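Local coordinates for protein fructokinase (Vibrio cholerae serotype O1, PDB 5YGG) that phosphorylates fructose with ATP as a sugar kinase of the PfkB family, here holding fructose, ADP and a potassium ion, at residues Asp198-Ser203 with Phe226-Val231. The protein carries 2 engineered substitutions. Numbering follows the deposited sequence.
With ADP (adenosine-5'-diphosphate), chain B.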
loop_
_atom_site.group_PDB
_atom_site.type_symbol
_atom_site.label_atom_id
_atom_site.label_comp_id
_atom_site.label_asym_id
_atom_site.label_seq_id
_atom_site.Cartn_x
_atom_site.Cartn_y
_atom_site.Cartn_z
ATOM N N ASP A 198 0.809 31.779 11.145
ATOM C CA ASP A 198 1.059 32.465 12.413
ATOM C C ASP A 198 2.151 31.748 13.178
ATOM O O ASP A 198 2.936 32.363 13.906
ATOM C CB ASP A 198 -0.209 32.527 13.264
ATOM C CG ASP A 198 -1.270 33.392 12.640
ATOM O OD1 ASP A 198 -1.152 34.636 12.757
ATOM O OD2 ASP A 198 -2.196 32.837 12.019
ATOM N N VAL A 199 2.169 30.429 13.019
ATOM C CA VAL A 199 3.101 29.564 13.730
ATOM C C VAL A 199 3.720 28.629 12.716
ATOM O O VAL A 199 3.001 28.007 11.953
ATOM C CB VAL A 199 2.394 28.725 14.829
ATOM C CG1 VAL A 199 3.373 27.736 15.465
ATOM C CG2 VAL A 199 1.770 29.635 15.874
ATOM N N VAL A 200 5.050 28.555 12.682
ATOM C CA VAL A 200 5.715 27.604 11.804
ATOM C C VAL A 200 6.683 26.792 12.626
ATOM O O VAL A 200 7.452 27.348 13.411
ATOM C CB VAL A 200 6.478 28.284 10.650
ATOM C CG1 VAL A 200 7.062 27.232 9.699
ATOM C CG2 VAL A 200 5.551 29.196 9.863
ATOM N N LYS A 201 6.644 25.477 12.443
ATOM C CA LYS A 201 7.606 24.595 13.084
ATOM C C LYS A 201 8.501 23.945 12.038
ATOM O O LYS A 201 7.992 23.365 11.077
ATOM C CB LYS A 201 6.884 23.519 13.894
ATOM C CG LYS A 201 7.808 22.471 14.493
ATOM C CD LYS A 201 7.666 21.149 13.751
ATOM C CE LYS A 201 8.474 20.053 14.398
ATOM N NZ LYS A 201 8.556 18.867 13.503
ATOM N N PHE A 202 9.816 24.054 12.224
ATOM C CA PHE A 202 10.818 23.387 11.387
ATOM C C PHE A 202 11.655 22.397 12.195
ATOM O O PHE A 202 11.908 22.638 13.363
ATOM C CB PHE A 202 11.826 24.379 10.774
ATOM C CG PHE A 202 11.231 25.446 9.894
ATOM C CD1 PHE A 202 10.975 25.197 8.553
ATOM C CD2 PHE A 202 11.012 26.722 10.391
ATOM C CE1 PHE A 202 10.458 26.196 7.736
ATOM C CE2 PHE A 202 10.504 27.722 9.578
ATOM C CZ PHE A 202 10.224 27.458 8.252
ATOM N N SER A 203 12.162 21.346 11.558
ATOM C CA SER A 203 13.380 20.706 12.072
ATOM C C SER A 203 14.566 21.538 11.593
ATOM O O SER A 203 14.414 22.324 10.655
ATOM C CB SER A 203 13.514 19.263 11.580
ATOM O OG SER A 203 13.919 19.234 10.218
ATOM N N PHE A 226 9.305 37.608 6.487
ATOM C CA PHE A 226 7.963 37.047 6.489
ATOM C C PHE A 226 7.137 37.558 7.672
ATOM O O PHE A 226 5.917 37.390 7.691
ATOM C CB PHE A 226 8.033 35.520 6.513
ATOM C CG PHE A 226 8.479 34.906 5.203
ATOM C CD1 PHE A 226 9.788 35.040 4.767
ATOM C CD2 PHE A 226 7.600 34.167 4.434
ATOM C CE1 PHE A 226 10.202 34.470 3.572
ATOM C CE2 PHE A 226 8.008 33.593 3.236
ATOM C CZ PHE A 226 9.308 33.745 2.809
ATOM N N GLN A 227 7.804 38.181 8.644
ATOM C CA GLN A 227 7.152 38.679 9.862
ATOM C C GLN A 227 6.272 37.603 10.527
ATOM O O GLN A 227 5.110 37.840 10.875
ATOM C CB GLN A 227 6.330 39.942 9.540
ATOM C CG GLN A 227 7.150 41.105 8.952
ATOM C CD GLN A 227 8.062 41.767 9.980
ATOM O OE1 GLN A 227 9.062 42.409 9.619
ATOM N NE2 GLN A 227 7.719 41.628 11.259
ATOM N N ILE A 228 6.831 36.414 10.708
ATOM C CA ILE A 228 6.079 35.332 11.348
ATOM C C ILE A 228 6.046 35.521 12.860
ATOM O O ILE A 228 7.092 35.709 13.485
ATOM C CB ILE A 228 6.679 33.956 11.020
ATOM C CG1 ILE A 228 6.809 33.788 9.510
ATOM C CG2 ILE A 228 5.823 32.822 11.619
ATOM C CD1 ILE A 228 7.701 32.629 9.102
ATOM N N PRO A 229 4.843 35.488 13.457
ATOM C CA PRO A 229 4.710 35.686 14.904
ATOM C C PRO A 229 5.528 34.692 15.743
ATOM O O PRO A 229 6.169 35.072 16.730
ATOM C CB PRO A 229 3.208 35.487 15.138
ATOM C CG PRO A 229 2.580 35.874 13.844
ATOM C CD PRO A 229 3.533 35.402 12.787
ATOM N N LEU A 230 5.514 33.426 15.347
ATOM C CA LEU A 230 6.199 32.387 16.116
ATOM C C LEU A 230 6.814 31.350 15.203
ATOM O O LEU A 230 6.112 30.700 14.430
ATOM C CB LEU A 230 5.241 31.707 17.093
ATOM C CG LEU A 230 5.792 30.490 17.861
ATOM C CD1 LEU A 230 7.057 30.838 18.657
ATOM C CD2 LEU A 230 4.724 29.904 18.788
ATOM N N VAL A 231 8.132 31.210 15.279
ATOM C CA VAL A 231 8.807 30.127 14.587
ATOM C C VAL A 231 9.492 29.251 15.625
ATOM O O VAL A 231 10.173 29.763 16.504
ATOM C CB VAL A 231 9.809 30.651 13.572
ATOM C CG1 VAL A 231 10.706 29.525 13.069
ATOM C CG2 VAL A 231 9.064 31.307 12.404
HETATM P PB ADP B . 11.449 16.378 13.873
HETATM O O1B ADP B . 12.709 16.415 12.991
HETATM O O2B ADP B . 10.377 15.669 13.150
HETATM O O3B ADP B . 10.977 17.810 14.188
HETATM P PA ADP B . 12.999 16.065 16.300
HETATM O O1A ADP B . 14.160 15.044 16.193
HETATM O O2A ADP B . 13.529 17.440 15.965
HETATM O O3A ADP B . 11.770 15.642 15.272
HETATM O "O5'" ADP B . 12.438 16.061 17.771
HETATM C "C5'" ADP B . 11.081 16.394 17.982
HETATM C "C4'" ADP B . 10.894 16.819 19.263
HETATM O "O4'" ADP B . 10.688 15.620 20.185
HETATM C "C3'" ADP B . 12.167 17.549 19.830
HETATM O "O3'" ADP B . 12.029 19.017 19.746
HETATM C "C2'" ADP B . 12.227 17.199 21.054
HETATM O "O2'" ADP B . 11.415 18.115 21.870
HETATM C "C1'" ADP B . 11.614 15.678 21.107
HETATM N N9 ADP B . 12.631 14.729 20.876
HETATM C C8 ADP B . 13.106 14.064 19.795
HETATM N N7 ADP B . 14.124 13.272 20.209
HETATM C C5 ADP B . 14.277 13.445 21.553
HETATM C C6 ADP B . 15.153 12.883 22.464
HETATM N N6 ADP B . 16.158 11.997 22.441
HETATM N N1 ADP B . 15.090 13.239 23.777
HETATM C C2 ADP B . 14.159 14.154 24.190
HETATM N N3 ADP B . 13.294 14.713 23.307
HETATM C C4 ADP B . 13.356 14.349 21.974
#
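The carbonyl oxygen of L230 is gripped twice by strand 199-203: the amide of V200 donates a nearly straight bond to it (N to O 3.0 Å, 161° at the hydrogen), and CA of V199 brings a C-H to the same O at 3.3 Å, the weaker of the two contacts. Two residues before V200, D198 O accepts the L230 amide, N to O 3.1 Å, in a more bent bond (138°). That carbonyl also has the P229 ring against it, with CD 3.3 Å from D198 O. The pairing is parallel, V199 beside L230 and V200 beside V231, and it joins two neighbouring strands of the large sheet in the ribokinase-like fold; V200 bonds onward to V232.

On one face V199 and L230 run alongside each other. On the other, CG2 of V200, set anti to its own carbonyl carbon, meets CG2 of I228 at 4.0 Å, the two side chains roughly perpendicular. The F202 ring takes CG1 of V200 over one face, nearer its border than its centre, and CG1 of V231 at its edge, 3.9 Å from CD2. OD2 of D198 is hydrogen-bonded to V169 N of strand 168-172, the neighbour of 199-203 on its other side.

Beyond this apolar, backbone-bonded base, strand 199-203 runs on to the nucleotide, where K201 NZ donates to O3B of the ADP beta-phosphate at 2.7 Å; its positive charge would probably offset part of the negative charge of the phosphate.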